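Local structure of calcium-dependent protein kinase, putative (3MSE) at the interface of chains A and B. The protein probably phosphorylates serine and threonine side chains of proteins under calcium control, this piece being its C-terminal calcium-binding EF-hand domain. Residues are numbered along the deposited sequence; one frame, centred on the assembly and turned at random. Chains: chain A/B, Calcium-dependent protein kinase, putative.

Contact 1: the interface of chains A and B. Residues chain A 81-82, 84, 93-94, 97; chain B 13, 18, 21-22, 25.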
ATOM      1  N   ALA A  81      20.644  -9.238   9.014  1.00 34.24           N
ATOM      2  CA  ALA A  81      19.904  -8.534   7.958  1.00 34.72           C
ATOM      3  C   ALA A  81      18.809  -7.603   8.523  1.00 35.24           C
ATOM      4  O   ALA A  81      18.636  -6.463   8.056  1.00 35.15           O
ATOM      5  CB  ALA A  81      19.294  -9.538   6.982  1.00 34.22           C
ATOM      6  N   LEU A  82      18.074  -8.106   9.511  1.00 35.28           N
ATOM      7  CA  LEU A  82      17.036  -7.349  10.186  1.00 36.58           C
ATOM      8  C   LEU A  82      17.607  -6.149  10.956  1.00 37.58           C
ATOM      9  O   LEU A  82      17.065  -5.049  10.856  1.00 38.07           O
ATOM     10  CB  LEU A  82      16.266  -8.234  11.171  1.00 35.99           C
ATOM     11  CG  LEU A  82      15.325  -9.308  10.618  1.00 34.85           C
ATOM     12  CD1 LEU A  82      14.587  -9.936  11.770  1.00 29.34           C
ATOM     13  CD2 LEU A  82      14.332  -8.720   9.560  1.00 33.21           C
ATOM     14  N   ILE A  84      19.418  -3.623  10.907  1.00 42.39           N
ATOM     15  CA  ILE A  84      20.014  -2.820   9.860  1.00 44.73           C
ATOM     16  C   ILE A  84      20.888  -1.696  10.428  1.00 46.21           C
ATOM     17  O   ILE A  84      21.855  -1.268   9.785  1.00 46.31           O
ATOM     18  CB  ILE A  84      18.910  -2.358   8.875  1.00 45.09           C
ATOM     19  CG1 ILE A  84      19.382  -2.516   7.443  1.00 45.57           C
ATOM     20  CG2 ILE A  84      18.279  -0.987   9.230  1.00 45.15           C
ATOM     21  CD1 ILE A  84      18.310  -3.022   6.606  1.00 45.47           C
ATOM     22  N   THR A  93       9.359  -1.454  12.288  1.00 37.41           N
ATOM     23  CA  THR A  93       9.583  -1.187  10.871  1.00 37.19           C
ATOM     24  C   THR A  93      10.646  -2.121  10.276  1.00 35.65           C
ATOM     25  O   THR A  93      10.488  -2.616   9.173  1.00 34.89           O
ATOM     26  CB  THR A  93       9.947   0.314  10.650  1.00 37.00           C
ATOM     27  OG1 THR A  93       8.812   1.091  11.038  1.00 40.00           O
ATOM     28  CG2 THR A  93      10.246   0.599   9.182  1.00 37.39           C
ATOM     29  N   GLU A  94      11.731  -2.326  11.006  1.00 35.23           N
ATOM     30  CA  GLU A  94      12.809  -3.217  10.554  1.00 35.33           C
ATOM     31  C   GLU A  94      12.397  -4.700  10.462  1.00 34.53           C
ATOM     32  O   GLU A  94      12.829  -5.416   9.536  1.00 34.21           O
ATOM     33  CB  GLU A  94      14.038  -3.035  11.426  1.00 36.14           C
ATOM     34  CG  GLU A  94      14.596  -1.591  11.330  1.00 39.09           C
ATOM     35  CD  GLU A  94      15.532  -1.221  12.475  1.00 45.45           C
ATOM     36  OE1 GLU A  94      16.033  -0.072  12.461  1.00 48.15           O
ATOM     37  OE2 GLU A  94      15.785  -2.060  13.378  1.00 46.64           O
ATOM     38  N   ALA A  97       9.989  -5.010   7.445  1.00 33.32           N
ATOM     39  CA  ALA A  97      10.742  -4.983   6.202  1.00 33.99           C
ATOM     40  C   ALA A  97      11.224  -6.391   5.774  1.00 34.10           C
ATOM     41  O   ALA A  97      11.232  -6.706   4.602  1.00 34.27           O
ATOM     42  CB  ALA A  97      11.928  -4.049   6.332  1.00 33.79           C
TER
ATOM     43  N   TYR B  13      15.271 -12.265   2.416  1.00 32.93           N
ATOM     44  CA  TYR B  13      15.768 -10.953   2.872  1.00 32.30           C
ATOM     45  C   TYR B  13      17.232 -11.027   3.307  1.00 31.97           C
ATOM     46  O   TYR B  13      18.040 -10.161   2.951  1.00 31.64           O
ATOM     47  CB  TYR B  13      14.890 -10.483   4.033  1.00 32.21           C
ATOM     48  CG  TYR B  13      15.108  -9.058   4.523  1.00 32.49           C
ATOM     49  CD1 TYR B  13      14.585  -7.966   3.824  1.00 32.94           C
ATOM     50  CD2 TYR B  13      15.750  -8.816   5.727  1.00 31.87           C
ATOM     51  CE1 TYR B  13      14.735  -6.662   4.303  1.00 31.58           C
ATOM     52  CE2 TYR B  13      15.916  -7.515   6.209  1.00 33.69           C
ATOM     53  CZ  TYR B  13      15.389  -6.448   5.488  1.00 33.33           C
ATOM     54  OH  TYR B  13      15.560  -5.166   5.962  1.00 35.83           O
ATOM     55  N   ASN B  18      23.011  -4.827   2.632  1.00 34.12           N
ATOM     56  CA  ASN B  18      22.513  -3.895   3.605  1.00 34.87           C
ATOM     57  C   ASN B  18      21.844  -2.690   2.943  1.00 34.25           C
ATOM     58  O   ASN B  18      20.770  -2.272   3.367  1.00 34.03           O
ATOM     59  CB  ASN B  18      23.630  -3.487   4.555  1.00 36.11           C
ATOM     60  CG  ASN B  18      23.910  -4.547   5.604  1.00 39.15           C
ATOM     61  OD1 ASN B  18      22.987  -5.082   6.236  1.00 45.04           O
ATOM     62  ND2 ASN B  18      25.184  -4.844   5.812  1.00 42.26           N
ATOM     63  N   ASN B  21      18.431  -3.531   1.572  1.00 30.23           N
ATOM     64  CA  ASN B  21      17.494  -3.652   2.669  1.00 30.53           C
ATOM     65  C   ASN B  21      17.193  -2.301   3.345  1.00 30.83           C
ATOM     66  O   ASN B  21      16.101  -2.093   3.835  1.00 31.51           O
ATOM     67  CB  ASN B  21      17.986  -4.703   3.664  1.00 30.33           C
ATOM     68  CG  ASN B  21      17.911  -6.131   3.082  1.00 30.74           C
ATOM     69  OD1 ASN B  21      17.310  -6.343   2.033  1.00 27.38           O
ATOM     70  ND2 ASN B  21      18.527  -7.086   3.759  1.00 30.42           N
ATOM     71  N   ILE B  22      18.156  -1.395   3.345  1.00 31.34           N
ATOM     72  CA  ILE B  22      17.899  -0.020   3.811  1.00 32.26           C
ATOM     73  C   ILE B  22      16.802   0.624   2.958  1.00 32.63           C
ATOM     74  O   ILE B  22      15.838   1.194   3.490  1.00 33.25           O
ATOM     75  CB  ILE B  22      19.189   0.807   3.849  1.00 32.19           C
ATOM     76  CG1 ILE B  22      20.027   0.328   5.032  1.00 31.73           C
ATOM     77  CG2 ILE B  22      18.857   2.337   4.014  1.00 32.97           C
ATOM     78  CD1 ILE B  22      21.484   0.675   4.938  1.00 35.71           C
ATOM     79  N   ASN B  25      13.569  -0.763   3.849  1.00 31.15           N
ATOM     80  CA  ASN B  25      13.055  -0.092   5.074  1.00 32.08           C
ATOM     81  C   ASN B  25      12.326   1.253   4.835  1.00 32.52           C
ATOM     82  O   ASN B  25      11.354   1.562   5.529  1.00 32.35           O
ATOM     83  CB  ASN B  25      14.156   0.093   6.126  1.00 31.79           C
ATOM     84  CG  ASN B  25      14.261  -1.092   7.066  1.00 32.45           C
ATOM     85  OD1 ASN B  25      13.744  -1.053   8.179  1.00 32.20           O
ATOM     86  ND2 ASN B  25      14.929  -2.162   6.614  1.00 31.03           N
TER
HETATM   87  O   HOH W   1      20.155  -5.904   5.907  1.00 39.38           O
HETATM   88  O   HOH W   2      15.141  -4.665   8.601  1.00 40.55           O
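B:Tyr13 and B:Asn25 meet A:Ala81, A:Ile84 and A:Ala97 in a helix-packing interface between two copies of the calmodulin-like domain of a calcium-dependent kinase. The patch forms part of the two-fold interface of the deposited dimer and contributes to holding it; the structure alone does not show whether that dimer forms in the full-length kinase. From B come the end of helix 4-13 and the start of the long helix 18-48; from A come helices 72-82 and 92-99, with A:Ile84 in the loop between them. CG of B:Tyr13, anti to the backbone N (chi1 -172°), carries the ring away from its own helix and between the two A helices. The ring carbon CD2 of B:Tyr13 lies 3.8 Å from the methyl CB of A:Ala81. B:Asn21 lays its amide nitrogen ND2 over the centre of one ring face, 3.5 Å above the plane; the carbonyl O of A:Ala97 stands off the opposite face, 3.5 Å from CE1 of B:Tyr13. That ND2 also bonds the carbonyl O of B:Tyr13, tying helix 4-13 to helix 18-48 within B. A:Ile84 drives its tip methyl CD1 to 3.4 Å from CB of B:Asn21, and its CG1 packs on CG1 of B:Ile22. The side chains of A:Ile84 and B:Asn25 run past each other in opposite directions. An almost straight bond (178° at H) from ND2 of B:Asn25 to the carbonyl O of B:Asn21, lying in the B:Asn25 amide plane, fixes that amide's rotation; its OD1 sits against CG of A:Glu94. Polar links between the chains pass through water. Water 1 joins the carbonyl O of A:Ala81 to OD1 of B:Asn18 and ND2 of B:Asn21. Water 2 can donate to the carbonyl O atoms of A:Leu82 and A:Glu94, accepts from ND2 of B:Asn25 (175° at H), and lies 2.7 Å from the phenol OH of B:Tyr13.

Contact 2: the interface of chains A and B. Residues chain A 98-101; chain B 9-10.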
ATOM      1  N   GLY A  98      11.620  -7.213   6.735  1.00 34.12           N
ATOM      2  CA  GLY A  98      12.132  -8.548   6.434  1.00 34.87           C
ATOM      3  C   GLY A  98      11.055  -9.607   6.312  1.00 35.15           C
ATOM      4  O   GLY A  98      11.325 -10.678   5.764  1.00 35.81           O
ATOM      5  N   CYS A  99       9.849  -9.305   6.807  1.00 34.99           N
ATOM      6  CA  CYS A  99       8.731 -10.255   6.833  1.00 35.70           C
ATOM      7  C   CYS A  99       7.782 -10.101   5.662  1.00 36.25           C
ATOM      8  O   CYS A  99       7.051 -11.045   5.334  1.00 35.41           O
ATOM      9  CB  CYS A  99       7.901 -10.134   8.114  1.00 35.53           C
ATOM     10  SG  CYS A  99       8.723 -10.648   9.604  1.00 37.65           S
ATOM     11  N   TYR A 100       7.779  -8.922   5.040  1.00 37.14           N
ATOM     12  CA  TYR A 100       6.781  -8.609   4.015  1.00 38.18           C
ATOM     13  C   TYR A 100       7.224  -9.078   2.644  1.00 39.01           C
ATOM     14  O   TYR A 100       8.378  -8.897   2.272  1.00 39.17           O
ATOM     15  CB  TYR A 100       6.493  -7.094   3.992  1.00 38.27           C
ATOM     16  CG  TYR A 100       5.349  -6.691   3.093  1.00 37.68           C
ATOM     17  CD1 TYR A 100       4.019  -6.810   3.515  1.00 39.47           C
ATOM     18  CD2 TYR A 100       5.592  -6.182   1.821  1.00 37.47           C
ATOM     19  CE1 TYR A 100       2.953  -6.435   2.663  1.00 40.49           C
ATOM     20  CE2 TYR A 100       4.545  -5.805   0.975  1.00 37.38           C
ATOM     21  CZ  TYR A 100       3.243  -5.933   1.400  1.00 39.95           C
ATOM     22  OH  TYR A 100       2.227  -5.560   0.551  1.00 44.45           O
ATOM     23  N   ARG A 101       6.314  -9.678   1.884  0.50 39.71           N
ATOM     24  CA  ARG A 101       6.648 -10.103   0.524  0.50 40.69           C
ATOM     25  C   ARG A 101       6.531  -8.928  -0.434  0.50 41.16           C
ATOM     26  O   ARG A 101       5.431  -8.491  -0.762  0.50 40.87           O
ATOM     27  CB  ARG A 101       5.768 -11.263   0.052  0.50 40.79           C
ATOM     28  CG  ARG A 101       6.273 -11.917  -1.239  0.50 41.70           C
ATOM     29  CD  ARG A 101       5.644 -13.290  -1.448  0.50 43.47           C
ATOM     30  NE  ARG A 101       6.099 -13.942  -2.677  0.50 45.94           N
ATOM     31  CZ  ARG A 101       5.407 -13.976  -3.815  0.50 46.92           C
ATOM     32  NH1 ARG A 101       5.902 -14.597  -4.876  0.50 47.48           N
ATOM     33  NH2 ARG A 101       4.222 -13.390  -3.898  0.50 47.73           N
TER
ATOM     34  N   ASN B   9      10.171 -15.326   3.448  1.00 32.91           N
ATOM     35  CA  ASN B   9      10.470 -13.902   3.208  1.00 32.94           C
ATOM     36  C   ASN B   9      11.755 -13.533   3.950  1.00 31.34           C
ATOM     37  O   ASN B   9      12.652 -12.973   3.370  1.00 30.67           O
ATOM     38  CB  ASN B   9       9.312 -12.980   3.660  1.00 32.88           C
ATOM     39  CG  ASN B   9       8.068 -13.091   2.776  1.00 35.39           C
ATOM     40  OD1 ASN B   9       8.152 -13.454   1.605  1.00 39.77           O
ATOM     41  ND2 ASN B   9       6.896 -12.747   3.341  1.00 34.83           N
ATOM     42  N   MET B  10      11.848 -13.898   5.221  1.00 31.30           N
ATOM     43  CA  MET B  10      13.073 -13.646   5.997  1.00 32.00           C
ATOM     44  C   MET B  10      14.319 -14.265   5.356  1.00 32.23           C
ATOM     45  O   MET B  10      15.382 -13.631   5.284  1.00 31.75           O
ATOM     46  CB  MET B  10      12.931 -14.170   7.423  1.00 31.74           C
ATOM     47  CG  MET B  10      11.874 -13.498   8.244  1.00 34.45           C
ATOM     48  SD  MET B  10      11.785 -14.328   9.824  1.00 39.82           S
ATOM     49  CE  MET B  10      10.489 -13.467  10.707  1.00 41.68           C
TER
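B:Asn9 and B:Met10, on the first helix (4-13) of one EF-hand domain, sit against the end of helix 92-99 and the stretch just after it in the other. A direct hydrogen bond runs from the side-chain amide ND2 of B:Asn9 to the carbonyl O of A:Cys99, 2.6 Å long. It is bent, with 142° at the hydrogen; the donor stands above the carbonyl plane, and the acceptor is tilted from the plane of the B:Asn9 amide. With CG of B:Asn9 anti to its own carbonyl carbon (chi1 -70°), the amide reaches the last turn of the A helix, where A:Cys99 offers its backbone oxygen. The carbonyl O of A:Gly98 faces the backbone N of B:Met10 at 3.3 Å, a close polar approach. Among the van der Waals contacts, A:Arg101 uses the inner part of its side chain: CB lies 3.6 Å from OD1 of B:Asn9, with CG slightly farther away. The two side chains cross at about a right angle; the guanidinium and amide planes are nearly parallel, but it is CB and CG that make the contact. The sulphur-containing side chains meet tip to tip. B:Met10 is extended beyond CG and carries its terminal methyl CE to 3.5 Å from the thiol SG of A:Cys99. CG of B:Met10 also passes the carbonyl O of A:Gly98, at 3.8 Å.

Contact 1 and contact 2 adjoin, the centres of their C-alpha atoms about 9 Å apart, and they share two elements: helix 92-99 of chain A and helix 4-13 of chain B. A:Ala97 and A:Gly98 follow one another in sequence but fall in different contacts, and B:Tyr13 lies three residues beyond B:Met10. Helix 4-13 of B crosses helix 92-99 of A, touching its end in contact 2 and A:Ala97 in contact 1. Contact 1 adds the long helix 18-48 of B, helix 72-82 of A and the loop with A:Ile84. Two-fold symmetry repeats the pair with the chains exchanged, giving a reciprocal dimer.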